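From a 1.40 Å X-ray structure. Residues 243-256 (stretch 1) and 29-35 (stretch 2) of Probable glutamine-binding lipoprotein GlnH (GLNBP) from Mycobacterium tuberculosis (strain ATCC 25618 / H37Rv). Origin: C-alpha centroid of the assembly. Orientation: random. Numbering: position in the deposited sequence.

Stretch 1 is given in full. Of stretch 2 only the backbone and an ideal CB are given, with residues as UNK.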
# COMPACT_ATOMS: atom_id res chain seq x y z
N ASN A 243 -3.77 15.06 13.27
CA ASN A 243 -2.41 15.59 13.21
C ASN A 243 -2.15 16.21 11.84
O ASN A 243 -1.38 15.69 11.02
CB ASN A 243 -1.37 14.54 13.58
CG ASN A 243 -0.01 15.15 13.88
OD1 ASN A 243 0.25 16.32 13.55
ND2 ASN A 243 0.87 14.38 14.50
N THR A 244 -2.79 17.36 11.61
CA THR A 244 -2.61 18.07 10.35
C THR A 244 -1.19 18.58 10.17
O THR A 244 -0.71 18.66 9.04
CB THR A 244 -3.61 19.22 10.20
OG1 THR A 244 -3.49 20.11 11.32
CG2 THR A 244 -5.04 18.67 10.12
N GLY A 245 -0.50 18.90 11.27
CA GLY A 245 0.89 19.32 11.16
C GLY A 245 1.77 18.24 10.55
O GLY A 245 2.64 18.53 9.73
N LEU A 246 1.56 16.99 10.96
CA LEU A 246 2.34 15.91 10.39
C LEU A 246 2.00 15.67 8.93
O LEU A 246 2.88 15.30 8.15
CB LEU A 246 2.11 14.64 11.22
CG LEU A 246 2.98 13.43 10.87
CD1 LEU A 246 4.44 13.78 10.81
CD2 LEU A 246 2.74 12.33 11.91
N VAL A 247 0.75 15.89 8.53
CA VAL A 247 0.40 15.83 7.11
C VAL A 247 1.23 16.83 6.31
O VAL A 247 1.84 16.49 5.29
CB VAL A 247 -1.11 16.07 6.90
CG1 VAL A 247 -1.44 16.09 5.41
CG2 VAL A 247 -1.92 15.02 7.64
N ARG A 248 1.24 18.10 6.76
CA ARG A 248 2.03 19.11 6.07
C ARG A 248 3.51 18.74 6.06
O ARG A 248 4.18 18.92 5.04
CB ARG A 248 1.81 20.49 6.68
CG ARG A 248 0.37 20.94 6.66
CD ARG A 248 0.27 22.37 7.17
NE ARG A 248 -1.12 22.80 7.34
CZ ARG A 248 -1.88 23.27 6.36
NH1 ARG A 248 -1.40 23.38 5.12
NH2 ARG A 248 -3.14 23.63 6.60
N PHE A 249 4.03 18.23 7.18
CA PHE A 249 5.43 17.85 7.24
C PHE A 249 5.75 16.77 6.22
O PHE A 249 6.71 16.90 5.44
CB PHE A 249 5.81 17.38 8.65
CG PHE A 249 7.29 17.16 8.83
CD1 PHE A 249 7.89 15.97 8.40
CD2 PHE A 249 8.08 18.17 9.37
CE1 PHE A 249 9.26 15.79 8.53
CE2 PHE A 249 9.44 17.99 9.51
CZ PHE A 249 10.03 16.81 9.09
N VAL A 250 4.97 15.68 6.21
CA VAL A 250 5.21 14.59 5.26
C VAL A 250 5.07 15.09 3.83
O VAL A 250 5.84 14.70 2.94
CB VAL A 250 4.28 13.41 5.56
CG1 VAL A 250 4.40 12.34 4.47
CG2 VAL A 250 4.61 12.80 6.93
N ASN A 251 4.12 15.98 3.58
CA ASN A 251 4.00 16.50 2.22
C ASN A 251 5.23 17.30 1.83
O ASN A 251 5.61 17.31 0.65
CB ASN A 251 2.71 17.30 2.07
CG ASN A 251 1.49 16.40 2.04
OD1 ASN A 251 1.63 15.19 1.80
ND2 ASN A 251 0.31 16.95 2.26
N GLY A 252 5.88 17.96 2.80
CA GLY A 252 7.17 18.58 2.53
C GLY A 252 8.23 17.56 2.12
O GLY A 252 8.98 17.78 1.17
N THR A 253 8.30 16.44 2.85
CA THR A 253 9.22 15.37 2.47
C THR A 253 8.94 14.89 1.06
O THR A 253 9.86 14.67 0.26
CB THR A 253 9.11 14.18 3.44
OG1 THR A 253 9.37 14.63 4.77
CG2 THR A 253 10.13 13.11 3.07
N LEU A 254 7.66 14.70 0.73
CA LEU A 254 7.34 14.20 -0.61
C LEU A 254 7.72 15.22 -1.68
O LEU A 254 8.24 14.83 -2.74
CB LEU A 254 5.87 13.79 -0.69
CG LEU A 254 5.54 12.62 0.24
CD1 LEU A 254 4.06 12.22 0.14
CD2 LEU A 254 6.45 11.40 -0.01
N GLU A 255 7.49 16.51 -1.45
CA GLU A 255 7.99 17.52 -2.39
C GLU A 255 9.50 17.42 -2.55
O GLU A 255 10.02 17.47 -3.67
CB GLU A 255 7.63 18.93 -1.92
CG GLU A 255 6.15 19.31 -2.05
CD GLU A 255 5.76 19.69 -3.46
OE1 GLU A 255 6.66 19.85 -4.33
OE2 GLU A 255 4.55 19.86 -3.70
N ARG A 256 10.22 17.25 -1.44
CA ARG A 256 11.67 17.11 -1.55
C ARG A 256 12.05 15.93 -2.43
O ARG A 256 12.84 16.08 -3.37
CB ARG A 256 12.33 16.98 -0.18
CG ARG A 256 13.84 16.89 -0.33
CD ARG A 256 14.54 16.77 1.00
NE ARG A 256 14.15 15.62 1.82
CZ ARG A 256 14.58 14.37 1.63
NH1 ARG A 256 15.38 14.08 0.61
NH2 ARG A 256 14.20 13.41 2.47
N UNK A 29 -6.37 15.00 -2.70
CA UNK A 29 -5.91 16.33 -2.34
C UNK A 29 -5.58 16.39 -0.85
O UNK A 29 -6.36 15.92 -0.01
CB UNK A 29 -6.96 17.38 -2.70
N UNK A 30 -4.42 16.97 -0.52
CA UNK A 30 -3.93 16.97 0.85
C UNK A 30 -3.50 18.39 1.26
O UNK A 30 -3.82 19.35 0.55
CB UNK A 30 -2.77 15.99 1.00
N UNK A 31 -2.78 18.53 2.37
CA UNK A 31 -2.50 19.85 2.93
C UNK A 31 -1.14 20.38 2.49
O UNK A 31 -0.14 19.66 2.50
CB UNK A 31 -2.57 19.80 4.46
N UNK A 32 -1.10 21.66 2.15
CA UNK A 32 0.12 22.26 1.66
C UNK A 32 1.21 22.19 2.73
O UNK A 32 0.93 22.35 3.92
CB UNK A 32 -0.13 23.71 1.23
N UNK A 33 2.46 21.94 2.36
CA UNK A 33 3.55 21.92 3.34
C UNK A 33 3.74 23.29 3.99
O UNK A 33 3.29 24.32 3.49
CB UNK A 33 4.85 21.47 2.67
N UNK A 34 4.46 23.28 5.12
CA UNK A 34 4.80 24.53 5.78
C UNK A 34 5.78 25.33 4.93
O UNK A 34 6.64 24.78 4.25
CB UNK A 34 5.39 24.26 7.17
N UNK A 35 5.67 26.65 5.03
CA UNK A 35 6.56 27.53 4.27
C UNK A 35 7.94 27.64 4.88
O UNK A 35 8.92 27.82 4.14
CB UNK A 35 5.95 28.93 4.16

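Stretch 2 runs as an extended segment across one side of the helix 244-256.

Position 29 lies before the contact begins: its ideal CB has no atom of stretch 1 within 5.5 Å. The helix therefore sets no preference, and many residues would do. It is Ala29.

At position 30 the CA-to-CB bond points toward the helix, and the ideal CB lies 3.5 Å from Asn251 ND2 and 4.6 Å from Val247 CG1. Space is short and a donor is at hand, so a small side chain with an acceptor, such as serine or threonine, would suit; alanine would fit but offer nothing to the second N-H of Asn251 ND2, whose other N-H is taken by the O of 31. The residue is Ser30. With chi1 in t, it accepts a hydrogen bond from Asn251 ND2 to Ser30 OG (2.9 Å, 163°), while Val247 CG1 packs 3.2 Å from Ser30 OG.

Position 31 also points toward the helix. Its own carbonyl is already engaged, since Asn251 ND2 donates to the backbone O of 31 at 2.8 Å; one amide group thus holds two successive residues. The ideal CB is 4.0 Å from Val247 CG1 and 3.8 Å from Arg248 NH1, and the surface beyond is formed by aliphatic carbon of Val247, Arg248 and Thr244. Leucine, isoleucine or methionine would suit; a positive charge would sit poorly beside the guanidinium. Leu31 (chi1 m, chi2 t) lays its CB over one face of that guanidinium and 3.8 Å from Arg248 CG, and sends its CD1 to 3.6 Å from Thr244 CB.

At position 32 the CA-to-CB bond points away, so the helix leaves the side chain largely free, and long polar residues are as acceptable as small ones. The backbone does the work: Arg248 NH1 donates to the O of 32 at 2.8 Å, with that oxygen near the guanidinium plane, where N-H groups point. The residue is Arg32, whose CB stays 4.0 Å from Arg248 NH1; chi1 and chi2 are t, chi3 turns to m, and its guanidinium bonds elsewhere in the structure.

Position 33 comes closest to the helix backbone, its CA 4.2 Å from that of Arg248. The ideal CB is directed sideways, 3.7 Å from Gly252 N. Alanine would fit, but proline's restricted phi matches the -64° here, the N of 33 has no acceptor in stretch 1 to lose, and a compact apolar ring can lie beside Gly252, which has no side chain. It is Pro33. Its CG rests 3.7 Å from Gly252 N and 4.2 Å from Glu255 CG, and its CA makes a CA-H...O contact with Arg248 O at 3.5 Å.

Position 34 points sideways, its ideal CB 5.2 Å from Arg248 CB, so only a long side chain could reach back; phenylalanine, tyrosine, leucine or methionine are candidates. Phe34 brings its ring against the helix: Arg248 CB lies over one face, 4.0 Å from the centroid, in a CH-pi contact, and Gly245 O meets the edge at 3.4 Å from Phe34 CE2.

Position 35 is out of reach, and stretch 1 places no demand on it. It is Ala35.

Stretch 2 (29-35) ASLRPFA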
# COMPACT_ATOMS: atom_id res chain seq x y z
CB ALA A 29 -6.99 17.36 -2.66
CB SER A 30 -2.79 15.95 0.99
OG SER A 30 -2.34 15.80 2.33
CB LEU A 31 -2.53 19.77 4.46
CG LEU A 31 -3.89 19.45 5.06
CD1 LEU A 31 -3.78 19.32 6.57
CD2 LEU A 31 -4.90 20.53 4.68
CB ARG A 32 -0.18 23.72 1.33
CG ARG A 32 0.91 24.46 0.62
CD ARG A 32 0.37 25.82 0.15
NE ARG A 32 -0.65 25.65 -0.88
CZ ARG A 32 -0.39 25.47 -2.17
NH1 ARG A 32 0.87 25.43 -2.59
NH2 ARG A 32 -1.37 25.32 -3.04
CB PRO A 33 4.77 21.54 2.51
CG PRO A 33 4.20 20.90 1.27
CD PRO A 33 2.92 21.59 1.00
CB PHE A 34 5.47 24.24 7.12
CG PHE A 34 4.55 23.62 8.13
CD1 PHE A 34 3.58 24.38 8.76
CD2 PHE A 34 4.68 22.28 8.47
CE1 PHE A 34 2.74 23.81 9.71
CE2 PHE A 34 3.84 21.71 9.41
CZ PHE A 34 2.87 22.48 10.03
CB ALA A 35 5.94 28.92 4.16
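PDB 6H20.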